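Local coordinates for protein heroin esterase (Rhodococcus sp., PDB 1LZL) that probably hydrolyses acetyl ester bonds, including those of heroin, as an alpha/beta hydrolase with a serine nucleophile, at residues 18-23 with 208-213; 90-95 with 115-121; 158-164 with 185-191. Where two conformers were deposited one is given. Residues are numbered along the deposited sequence.

Contact 1: 18-23 with 208-213; sequences LPKVDF and LWHRPN
Build 18-23 as an extended chain, turning at Phe23 (phi/psi -64/-15), beside the loop leading into a helix, with the CA atoms of Val21 and Leu208 6.4 Å apart and those of Phe23 and Asn213 5.6 Å. Leu208 has a positive phi (65/-53); its mt side chain brings CD2 to 3.3 Å from Leu18 CD2, and water 1 bridges Leu208 O (3.2 Å) and Val21 N (2.9 Å). Trp209, chi1 t, drives the edge of its six-membered ring into the face of Phe23, a T-shaped pair with centroids 5.1 Å apart and planes at 89°. His210 is the N-cap. In the first helical turn, Asn213 (chi1 m) donates from ND2 to Val21 O (2.8 Å) and accepts at OD1 from Phe23 N (3.1 Å), bonding the peptide groups on the two sides of Asp22 and pinning the N-terminal loop to the start of helix 211-222. Phe23 packs on Leu216 and Ser217 of that helix, Pro19 and Val21 touch helix 26-41, and Trp209 meets His290 of the likely catalytic triad.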
loop_
_atom_site.group_PDB
_atom_site.type_symbol
_atom_site.label_atom_id
_atom_site.label_comp_id
_atom_site.label_asym_id
_atom_site.label_seq_id
_atom_site.Cartn_x
_atom_site.Cartn_y
_atom_site.Cartn_z
ATOM N N LEU A 18 -19.976 -0.637 9.837
ATOM C CA LEU A 18 -18.866 -1.375 9.238
ATOM C C LEU A 18 -19.186 -2.833 8.927
ATOM O O LEU A 18 -19.397 -3.759 9.699
ATOM C CB LEU A 18 -17.637 -1.275 10.147
ATOM C CG LEU A 18 -16.657 -0.172 9.750
ATOM C CD1 LEU A 18 -15.804 0.282 10.927
ATOM C CD2 LEU A 18 -15.772 -0.662 8.614
ATOM N N PRO A 19 -19.201 -3.019 7.614
ATOM C CA PRO A 19 -19.438 -4.287 6.957
ATOM C C PRO A 19 -18.413 -5.346 7.328
ATOM O O PRO A 19 -17.276 -4.971 7.617
ATOM C CB PRO A 19 -19.170 -3.930 5.478
ATOM C CG PRO A 19 -18.259 -2.742 5.570
ATOM C CD PRO A 19 -18.939 -1.921 6.650
ATOM N N LYS A 20 -18.748 -6.628 7.301
ATOM C CA LYS A 20 -17.694 -7.627 7.514
ATOM C C LYS A 20 -17.007 -7.895 6.174
ATOM O O LYS A 20 -17.648 -8.174 5.176
ATOM C CB LYS A 20 -18.192 -8.945 8.114
ATOM C CG LYS A 20 -18.522 -8.898 9.605
ATOM C CD LYS A 20 -17.975 -10.096 10.367
ATOM C CE LYS A 20 -17.131 -9.658 11.550
ATOM N NZ LYS A 20 -17.672 -10.081 12.866
ATOM N N VAL A 21 -15.681 -7.775 6.144
ATOM C CA VAL A 21 -14.986 -8.228 4.929
ATOM C C VAL A 21 -14.277 -9.522 5.296
ATOM O O VAL A 21 -13.168 -9.539 5.784
ATOM C CB VAL A 21 -14.002 -7.164 4.451
ATOM C CG1 VAL A 21 -13.262 -7.651 3.218
ATOM C CG2 VAL A 21 -14.781 -5.896 4.177
ATOM N N ASP A 22 -15.019 -10.602 5.092
ATOM C CA ASP A 22 -14.510 -11.884 5.552
ATOM C C ASP A 22 -13.827 -12.639 4.410
ATOM O O ASP A 22 -14.510 -13.037 3.455
ATOM C CB ASP A 22 -15.688 -12.662 6.160
ATOM C CG ASP A 22 -15.650 -14.158 5.906
ATOM O OD1 ASP A 22 -14.570 -14.788 6.017
ATOM O OD2 ASP A 22 -16.743 -14.709 5.596
ATOM N N PHE A 23 -12.511 -12.861 4.556
ATOM C CA PHE A 23 -11.738 -13.536 3.542
ATOM C C PHE A 23 -12.150 -14.958 3.317
ATOM O O PHE A 23 -11.772 -15.591 2.345
ATOM C CB PHE A 23 -10.211 -13.497 3.933
ATOM C CG PHE A 23 -9.616 -12.302 3.205
ATOM C CD1 PHE A 23 -10.348 -11.128 3.102
ATOM C CD2 PHE A 23 -8.353 -12.341 2.605
ATOM C CE1 PHE A 23 -9.871 -10.030 2.432
ATOM C CE2 PHE A 23 -7.878 -11.235 1.909
ATOM C CZ PHE A 23 -8.630 -10.100 1.811
ATOM N N LEU A 208 -12.238 -4.616 10.625
ATOM C CA LEU A 208 -11.816 -4.818 9.259
ATOM C C LEU A 208 -10.718 -5.843 9.107
ATOM O O LEU A 208 -10.818 -6.773 8.263
ATOM C CB LEU A 208 -11.415 -3.464 8.654
ATOM C CG LEU A 208 -12.591 -2.477 8.541
ATOM C CD1 LEU A 208 -12.118 -1.269 7.755
ATOM C CD2 LEU A 208 -13.779 -3.200 7.932
ATOM N N TRP A 209 -9.586 -5.761 9.816
ATOM C CA TRP A 209 -8.501 -6.731 9.731
ATOM C C TRP A 209 -8.310 -7.333 11.117
ATOM O O TRP A 209 -8.499 -6.621 12.105
ATOM C CB TRP A 209 -7.193 -6.121 9.256
ATOM C CG TRP A 209 -6.278 -7.086 8.519
ATOM C CD1 TRP A 209 -5.029 -7.499 8.833
ATOM C CD2 TRP A 209 -6.616 -7.755 7.279
ATOM N NE1 TRP A 209 -4.532 -8.384 7.887
ATOM C CE2 TRP A 209 -5.505 -8.540 6.944
ATOM C CE3 TRP A 209 -7.775 -7.708 6.494
ATOM C CZ2 TRP A 209 -5.493 -9.333 5.774
ATOM C CZ3 TRP A 209 -7.755 -8.509 5.331
ATOM C CH2 TRP A 209 -6.646 -9.292 5.000
ATOM N N HIS A 210 -7.881 -8.574 11.103
ATOM C CA HIS A 210 -7.828 -9.391 12.317
ATOM C C HIS A 210 -7.052 -10.633 11.965
ATOM O O HIS A 210 -6.800 -10.937 10.769
ATOM C CB HIS A 210 -9.224 -9.671 12.870
ATOM C CG HIS A 210 -10.212 -10.184 11.857
ATOM N ND1 HIS A 210 -11.393 -9.526 11.575
ATOM C CD2 HIS A 210 -10.148 -11.284 11.052
ATOM C CE1 HIS A 210 -12.020 -10.223 10.636
ATOM N NE2 HIS A 210 -11.285 -11.277 10.329
ATOM N N ARG A 211 -6.694 -11.399 12.993
ATOM C CA ARG A 211 -5.860 -12.561 12.765
ATOM C C ARG A 211 -6.516 -13.565 11.793
ATOM O O ARG A 211 -5.813 -14.059 10.893
ATOM C CB ARG A 211 -5.531 -13.185 14.108
ATOM C CG ARG A 211 -4.502 -14.315 13.941
ATOM C CD ARG A 211 -4.275 -14.963 15.312
ATOM N NE ARG A 211 -3.376 -16.102 15.100
ATOM C CZ ARG A 211 -2.062 -15.965 15.032
ATOM N NH1 ARG A 211 -1.456 -14.788 15.164
ATOM N NH2 ARG A 211 -1.277 -17.017 14.828
ATOM N N PRO A 212 -7.780 -13.906 11.874
ATOM C CA PRO A 212 -8.364 -14.792 10.857
ATOM C C PRO A 212 -8.192 -14.285 9.438
ATOM O O PRO A 212 -7.823 -15.103 8.554
ATOM C CB PRO A 212 -9.855 -14.867 11.261
ATOM C CG PRO A 212 -9.784 -14.707 12.744
ATOM C CD PRO A 212 -8.768 -13.604 12.951
ATOM N N ASN A 213 -8.440 -13.006 9.171
ATOM C CA ASN A 213 -8.179 -12.515 7.807
ATOM C C ASN A 213 -6.708 -12.583 7.440
ATOM O O ASN A 213 -6.381 -12.852 6.265
ATOM C CB ASN A 213 -8.710 -11.082 7.621
ATOM C CG ASN A 213 -10.162 -11.002 7.240
ATOM O OD1 ASN A 213 -10.784 -12.073 6.970
ATOM N ND2 ASN A 213 -10.742 -9.815 7.154
HETATM O O HOH W 1 -13.849 -7.705 8.391
#

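Contact 2: 90-95 with 115-121; sequences FAIGTA and NVEYRLA
A loop runs beside the end of a strand and the loop after it with only one backbone-to-backbone hydrogen bond between them; the other direct hydrogen bonds come from side chains, with waters and a CA-H...O contact adding to them. In this alpha/beta hydrolase, 90-95 follows directly on an HGGG sequence, which forms the oxyanion hole in the hormone-sensitive lipase family and probably does so here. Phe90 (phi/psi 77/-12, chi1 m) and Gly93 (100/160) both take positive phi. The CA atoms of Ala91 and Ala121 are 4.7 Å apart, those of Ala95 and Glu117 5.1 Å. Ala121 N donates to Phe90 O (2.9 Å), and Ala91 CA makes a CA-H...O contact with Ala121 O (3.1 Å). Leu120 (mt) lies along the first loop, CD1 3.5 Å from Ala91 O and CD2 3.8 Å from Ile92 O. Glu117 centres an inverse gamma turn. Tyr118 (chi1 p) stacks on His86, and its OH takes a hydrogen bond from water 2 (2.8 Å), which also donates to Ile92 O (3.0 Å). Side chains tie down Ala95: its N donates to Glu117 OE1 (2.8 Å), while Asn115 (chi1 t) donates from ND2 to Ala95 O at 2.9 Å.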
loop_
_atom_site.group_PDB
_atom_site.type_symbol
_atom_site.label_atom_id
_atom_site.label_comp_id
_atom_site.label_asym_id
_atom_site.label_seq_id
_atom_site.Cartn_x
_atom_site.Cartn_y
_atom_site.Cartn_z
ATOM N N PHE A 90 -4.074 -8.709 -0.628
ATOM C CA PHE A 90 -3.507 -9.445 -1.785
ATOM C C PHE A 90 -4.614 -10.073 -2.624
ATOM O O PHE A 90 -4.315 -10.523 -3.755
ATOM C CB PHE A 90 -2.481 -10.527 -1.418
ATOM C CG PHE A 90 -1.305 -10.031 -0.594
ATOM C CD1 PHE A 90 -0.375 -9.138 -1.111
ATOM C CD2 PHE A 90 -1.110 -10.441 0.713
ATOM C CE1 PHE A 90 0.694 -8.689 -0.335
ATOM C CE2 PHE A 90 -0.041 -10.023 1.496
ATOM C CZ PHE A 90 0.881 -9.123 0.970
ATOM N N ALA A 91 -5.852 -10.130 -2.150
ATOM C CA ALA A 91 -6.889 -10.914 -2.854
ATOM C C ALA A 91 -8.100 -10.128 -3.263
ATOM O O ALA A 91 -8.959 -10.678 -4.004
ATOM C CB ALA A 91 -7.283 -12.121 -1.972
ATOM N N ILE A 92 -8.230 -8.883 -2.775
ATOM C CA ILE A 92 -9.390 -8.069 -3.169
ATOM C C ILE A 92 -8.950 -6.659 -3.562
ATOM O O ILE A 92 -7.765 -6.318 -3.298
ATOM C CB ILE A 92 -10.475 -7.966 -2.050
ATOM C CG1 ILE A 92 -10.137 -7.055 -0.887
ATOM C CG2 ILE A 92 -10.831 -9.379 -1.592
ATOM C CD1 ILE A 92 -11.195 -7.132 0.226
ATOM N N GLY A 93 -9.827 -5.884 -4.175
ATOM C CA GLY A 93 -9.517 -4.484 -4.495
ATOM C C GLY A 93 -9.102 -4.321 -5.938
ATOM O O GLY A 93 -8.681 -5.253 -6.642
ATOM N N THR A 94 -9.211 -3.097 -6.404
ATOM C CA THR A 94 -8.882 -2.631 -7.716
ATOM C C THR A 94 -8.070 -1.349 -7.628
ATOM O O THR A 94 -8.133 -0.597 -6.639
ATOM C CB THR A 94 -10.151 -2.346 -8.555
ATOM O OG1 THR A 94 -10.847 -1.226 -7.975
ATOM C CG2 THR A 94 -11.092 -3.529 -8.500
ATOM N N ALA A 95 -7.299 -1.086 -8.660
ATOM C CA ALA A 95 -6.616 0.201 -8.682
ATOM C C ALA A 95 -7.605 1.344 -8.568
ATOM O O ALA A 95 -7.268 2.302 -7.858
ATOM C CB ALA A 95 -5.767 0.369 -9.942
ATOM N N ASN A 115 -0.882 4.586 -10.611
ATOM C CA ASN A 115 -1.648 3.676 -9.753
ATOM C C ASN A 115 -1.783 2.309 -10.399
ATOM O O ASN A 115 -2.398 2.156 -11.463
ATOM C CB ASN A 115 -2.981 4.383 -9.572
ATOM C CG ASN A 115 -3.968 3.679 -8.686
ATOM O OD1 ASN A 115 -3.591 2.707 -8.025
ATOM N ND2 ASN A 115 -5.222 4.118 -8.688
ATOM N N VAL A 116 -1.150 1.297 -9.803
ATOM C CA VAL A 116 -0.913 0.025 -10.533
ATOM C C VAL A 116 -2.008 -1.024 -10.382
ATOM O O VAL A 116 -2.385 -1.393 -9.249
ATOM C CB VAL A 116 0.418 -0.591 -10.053
ATOM C CG1 VAL A 116 0.714 -1.872 -10.827
ATOM C CG2 VAL A 116 1.602 0.358 -10.156
ATOM N N GLU A 117 -2.511 -1.530 -11.497
ATOM C CA GLU A 117 -3.481 -2.643 -11.489
ATOM C C GLU A 117 -2.743 -3.969 -11.465
ATOM O O GLU A 117 -2.473 -4.587 -12.494
ATOM C CB GLU A 117 -4.401 -2.544 -12.695
ATOM C CG GLU A 117 -5.587 -3.507 -12.591
ATOM C CD GLU A 117 -6.681 -2.935 -11.746
ATOM O OE1 GLU A 117 -6.656 -3.111 -10.520
ATOM O OE2 GLU A 117 -7.591 -2.289 -12.290
ATOM N N TYR A 118 -2.324 -4.411 -10.269
ATOM C CA TYR A 118 -1.668 -5.713 -10.181
ATOM C C TYR A 118 -2.659 -6.852 -10.184
ATOM O O TYR A 118 -3.849 -6.677 -9.831
ATOM C CB TYR A 118 -0.759 -5.761 -8.957
ATOM C CG TYR A 118 -1.432 -5.571 -7.609
ATOM C CD1 TYR A 118 -1.922 -6.679 -6.921
ATOM C CD2 TYR A 118 -1.565 -4.317 -7.053
ATOM C CE1 TYR A 118 -2.541 -6.462 -5.682
ATOM C CE2 TYR A 118 -2.168 -4.084 -5.813
ATOM C CZ TYR A 118 -2.649 -5.184 -5.154
ATOM O OH TYR A 118 -3.241 -5.035 -3.909
ATOM N N ARG A 119 -2.175 -8.025 -10.572
ATOM C CA ARG A 119 -3.077 -9.182 -10.524
ATOM C C ARG A 119 -3.326 -9.671 -9.100
ATOM O O ARG A 119 -2.414 -9.682 -8.272
ATOM C CB ARG A 119 -2.416 -10.328 -11.294
ATOM C CG ARG A 119 -2.425 -10.118 -12.807
ATOM C CD ARG A 119 -1.600 -11.204 -13.507
ATOM N NE ARG A 119 -0.196 -11.009 -13.079
ATOM C CZ ARG A 119 0.773 -11.870 -13.344
ATOM N NH1 ARG A 119 0.500 -12.996 -14.032
ATOM N NH2 ARG A 119 2.025 -11.649 -12.917
ATOM N N LEU A 120 -4.528 -10.101 -8.800
ATOM C CA LEU A 120 -4.909 -10.542 -7.460
ATOM C C LEU A 120 -4.682 -12.040 -7.261
ATOM O O LEU A 120 -4.866 -12.877 -8.179
ATOM C CB LEU A 120 -6.405 -10.288 -7.165
ATOM C CG LEU A 120 -6.844 -8.824 -7.230
ATOM C CD1 LEU A 120 -8.349 -8.820 -6.949
ATOM C CD2 LEU A 120 -6.100 -7.970 -6.236
ATOM N N ALA A 121 -4.334 -12.363 -6.022
ATOM C CA ALA A 121 -4.367 -13.753 -5.548
ATOM C C ALA A 121 -5.768 -14.139 -5.121
ATOM O O ALA A 121 -6.583 -13.277 -4.854
ATOM C CB ALA A 121 -3.390 -13.876 -4.384
HETATM O O HOH W 2 -4.942 -6.669 -2.379
HETATM O O HOH W 3 -1.982 -9.873 -5.012
#

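Contact 3: 158-164 with 185-191; sequences GQSAGGG and FLEIPEL. Unlike the reference sequence in segment 158-164: Gln159 (reference Glu).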
loop_
_atom_site.group_PDB
_atom_site.type_symbol
_atom_site.label_atom_id
_atom_site.label_comp_id
_atom_site.label_asym_id
_atom_site.label_seq_id
_atom_site.Cartn_x
_atom_site.Cartn_y
_atom_site.Cartn_z
ATOM N N GLY A 158 2.202 2.277 -0.901
ATOM C CA GLY A 158 0.939 1.561 -0.986
ATOM C C GLY A 158 0.336 1.434 0.411
ATOM O O GLY A 158 0.974 1.810 1.391
ATOM N N GLN A 159 -0.889 0.905 0.454
ATOM C CA GLN A 159 -1.595 0.729 1.711
ATOM C C GLN A 159 -1.841 -0.754 1.971
ATOM O O GLN A 159 -2.223 -1.467 1.016
ATOM C CB GLN A 159 -2.967 1.465 1.644
ATOM C CG GLN A 159 -3.782 1.414 2.923
ATOM C CD GLN A 159 -5.030 2.269 2.927
ATOM O OE1 GLN A 159 -5.455 2.814 3.945
ATOM N NE2 GLN A 159 -5.668 2.408 1.766
ATOM N N SER A 160 -1.697 -1.189 3.233
ATOM C CA SER A 160 -2.027 -2.557 3.681
ATOM C C SER A 160 -1.294 -3.577 2.810
ATOM O O SER A 160 -0.052 -3.454 2.728
ATOM C CB SER A 160 -3.543 -2.752 3.634
ATOM O OG SER A 160 -3.892 -4.018 4.155
ATOM N N ALA A 161 -1.935 -4.535 2.133
ATOM C CA ALA A 161 -1.169 -5.421 1.239
ATOM C C ALA A 161 -0.390 -4.642 0.199
ATOM O O ALA A 161 0.700 -5.070 -0.201
ATOM C CB ALA A 161 -2.153 -6.378 0.532
ATOM N N GLY A 162 -0.933 -3.505 -0.250
ATOM C CA GLY A 162 -0.196 -2.662 -1.202
ATOM C C GLY A 162 1.079 -2.086 -0.600
ATOM O O GLY A 162 2.050 -1.837 -1.318
ATOM N N GLY A 163 1.070 -1.846 0.715
ATOM C CA GLY A 163 2.305 -1.461 1.400
ATOM C C GLY A 163 3.292 -2.596 1.475
ATOM O O GLY A 163 4.517 -2.375 1.410
ATOM N N GLY A 164 2.825 -3.850 1.608
ATOM C CA GLY A 164 3.755 -4.983 1.517
ATOM C C GLY A 164 4.317 -5.143 0.121
ATOM O O GLY A 164 5.520 -5.301 -0.083
ATOM N N PHE A 185 6.726 4.957 0.742
ATOM C CA PHE A 185 5.595 5.380 1.567
ATOM C C PHE A 185 4.750 4.149 1.906
ATOM O O PHE A 185 4.108 3.595 0.973
ATOM C CB PHE A 185 4.794 6.451 0.811
ATOM C CG PHE A 185 3.614 6.963 1.608
ATOM C CD1 PHE A 185 2.364 6.340 1.615
ATOM C CD2 PHE A 185 3.779 8.092 2.392
ATOM C CE1 PHE A 185 1.339 6.826 2.395
ATOM C CE2 PHE A 185 2.733 8.588 3.154
ATOM C CZ PHE A 185 1.515 7.958 3.178
ATOM N N LEU A 186 4.741 3.776 3.166
ATOM C CA LEU A 186 4.104 2.542 3.592
ATOM C C LEU A 186 2.972 2.823 4.557
ATOM O O LEU A 186 3.253 3.200 5.727
ATOM C CB LEU A 186 5.169 1.608 4.229
ATOM C CG LEU A 186 6.384 1.313 3.332
ATOM C CD1 LEU A 186 7.338 0.366 4.050
ATOM C CD2 LEU A 186 5.977 0.724 1.971
ATOM N N GLU A 187 1.733 2.662 4.138
ATOM C CA GLU A 187 0.625 2.955 5.050
ATOM C C GLU A 187 0.028 1.660 5.556
ATOM O O GLU A 187 -0.382 0.841 4.708
ATOM C CB GLU A 187 -0.395 3.799 4.260
ATOM C CG GLU A 187 -1.644 4.230 4.963
ATOM C CD GLU A 187 -2.448 5.269 4.162
ATOM O OE1 GLU A 187 -2.321 5.349 2.922
ATOM O OE2 GLU A 187 -3.218 5.999 4.861
ATOM N N ILE A 188 -0.053 1.503 6.866
ATOM C CA ILE A 188 -0.569 0.279 7.513
ATOM C C ILE A 188 -0.111 -0.979 6.755
ATOM O O ILE A 188 -0.877 -1.845 6.382
ATOM C CB ILE A 188 -2.080 0.341 7.735
ATOM C CG1 ILE A 188 -2.973 0.506 6.477
ATOM C CG2 ILE A 188 -2.383 1.437 8.739
ATOM C CD1 ILE A 188 -4.482 0.556 6.731
ATOM N N PRO A 189 1.211 -1.107 6.494
ATOM C CA PRO A 189 1.635 -2.181 5.590
ATOM C C PRO A 189 1.488 -3.591 6.133
ATOM O O PRO A 189 1.655 -3.799 7.349
ATOM C CB PRO A 189 3.153 -1.871 5.400
ATOM C CG PRO A 189 3.544 -1.156 6.667
ATOM C CD PRO A 189 2.341 -0.274 6.979
ATOM N N GLU A 190 1.250 -4.577 5.268
ATOM C CA GLU A 190 1.170 -6.009 5.541
ATOM C C GLU A 190 2.491 -6.617 5.091
ATOM O O GLU A 190 2.741 -6.770 3.884
ATOM C CB GLU A 190 -0.021 -6.591 4.792
ATOM C CG GLU A 190 -0.229 -8.085 5.011
ATOM C CD GLU A 190 -1.452 -8.616 4.295
ATOM O OE1 GLU A 190 -2.125 -7.886 3.557
ATOM O OE2 GLU A 190 -1.709 -9.830 4.509
ATOM N N LEU A 191 3.358 -6.946 6.078
ATOM C CA LEU A 191 4.787 -7.191 5.802
ATOM C C LEU A 191 5.299 -8.576 6.197
ATOM O O LEU A 191 6.317 -9.023 5.703
ATOM C CB LEU A 191 5.643 -6.157 6.545
ATOM C CG LEU A 191 5.463 -4.689 6.136
ATOM C CD1 LEU A 191 6.067 -3.775 7.197
ATOM C CD2 LEU A 191 6.056 -4.436 4.763
HETATM O O HOH W 4 -4.298 4.129 6.860
HETATM O O HOH W 5 -5.726 6.219 3.750
#
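Gly158, next to last in strand 153-159, is bridged in parallel to Leu186: its N donates to Phe185 O (3.0 Å, an oxygen less surely placed) and its O accepts from Glu187 N (3.0 Å). A CB here would run into Gly162 O. Gln159 pairs with Glu187; waters 4 and 5 each donate to Glu187 OE2 (2.9 and 2.8 Å) and weakly to Gln159 OE1 (3.4 Å). Ser160, at phi/psi 54/-123, fits the strained turn of a GxSxG nucleophile elbow and is the likely nucleophile. Its N donates to Glu187 O (2.8 Å) and its O accepts from Glu190 N (3.1 Å), so 185-191 holds both. Ala161 CB lies 3.4 Å from Glu190 OE1, while Glu190 OE2 is hydrogen-bonded to Ser217 OG. Gly163 and Gly164 let the helix press close: Gly164 CA makes a CA-H...O contact with Glu190 O (3.1 Å), where a side chain would clash. The contact joins elements of a beta-alpha-beta unit, strand 153-159, helix 161-176 and strand 183-187, flanked in the sheet by strands 79-85 and 252-257.

In the fold
Contacts 2 and 3 follow one another along the chain, and both are nested inside the long loop closed by contact 1. Their centres lie about 13 Å apart and both reach the same mixed sheet, near the ends of strands 112-116, 153-159 and 183-187. Contact 1, its centre about 18 Å from that of contact 2 and about 17 Å from that of contact 3, sits away from the sheet, where the N-terminal region meets helix 211-222. Phe23 CE1 and Val21 CG1 pack on Ile92 CD1, and Phe90 N lies 3.2 Å from Ala161 CB. The loop after the probable oxyanion-hole sequence thus adjoins the nucleophile elbow, with 18-23 packed on contact 2 and Trp209 reaching Glu190 of contact 3.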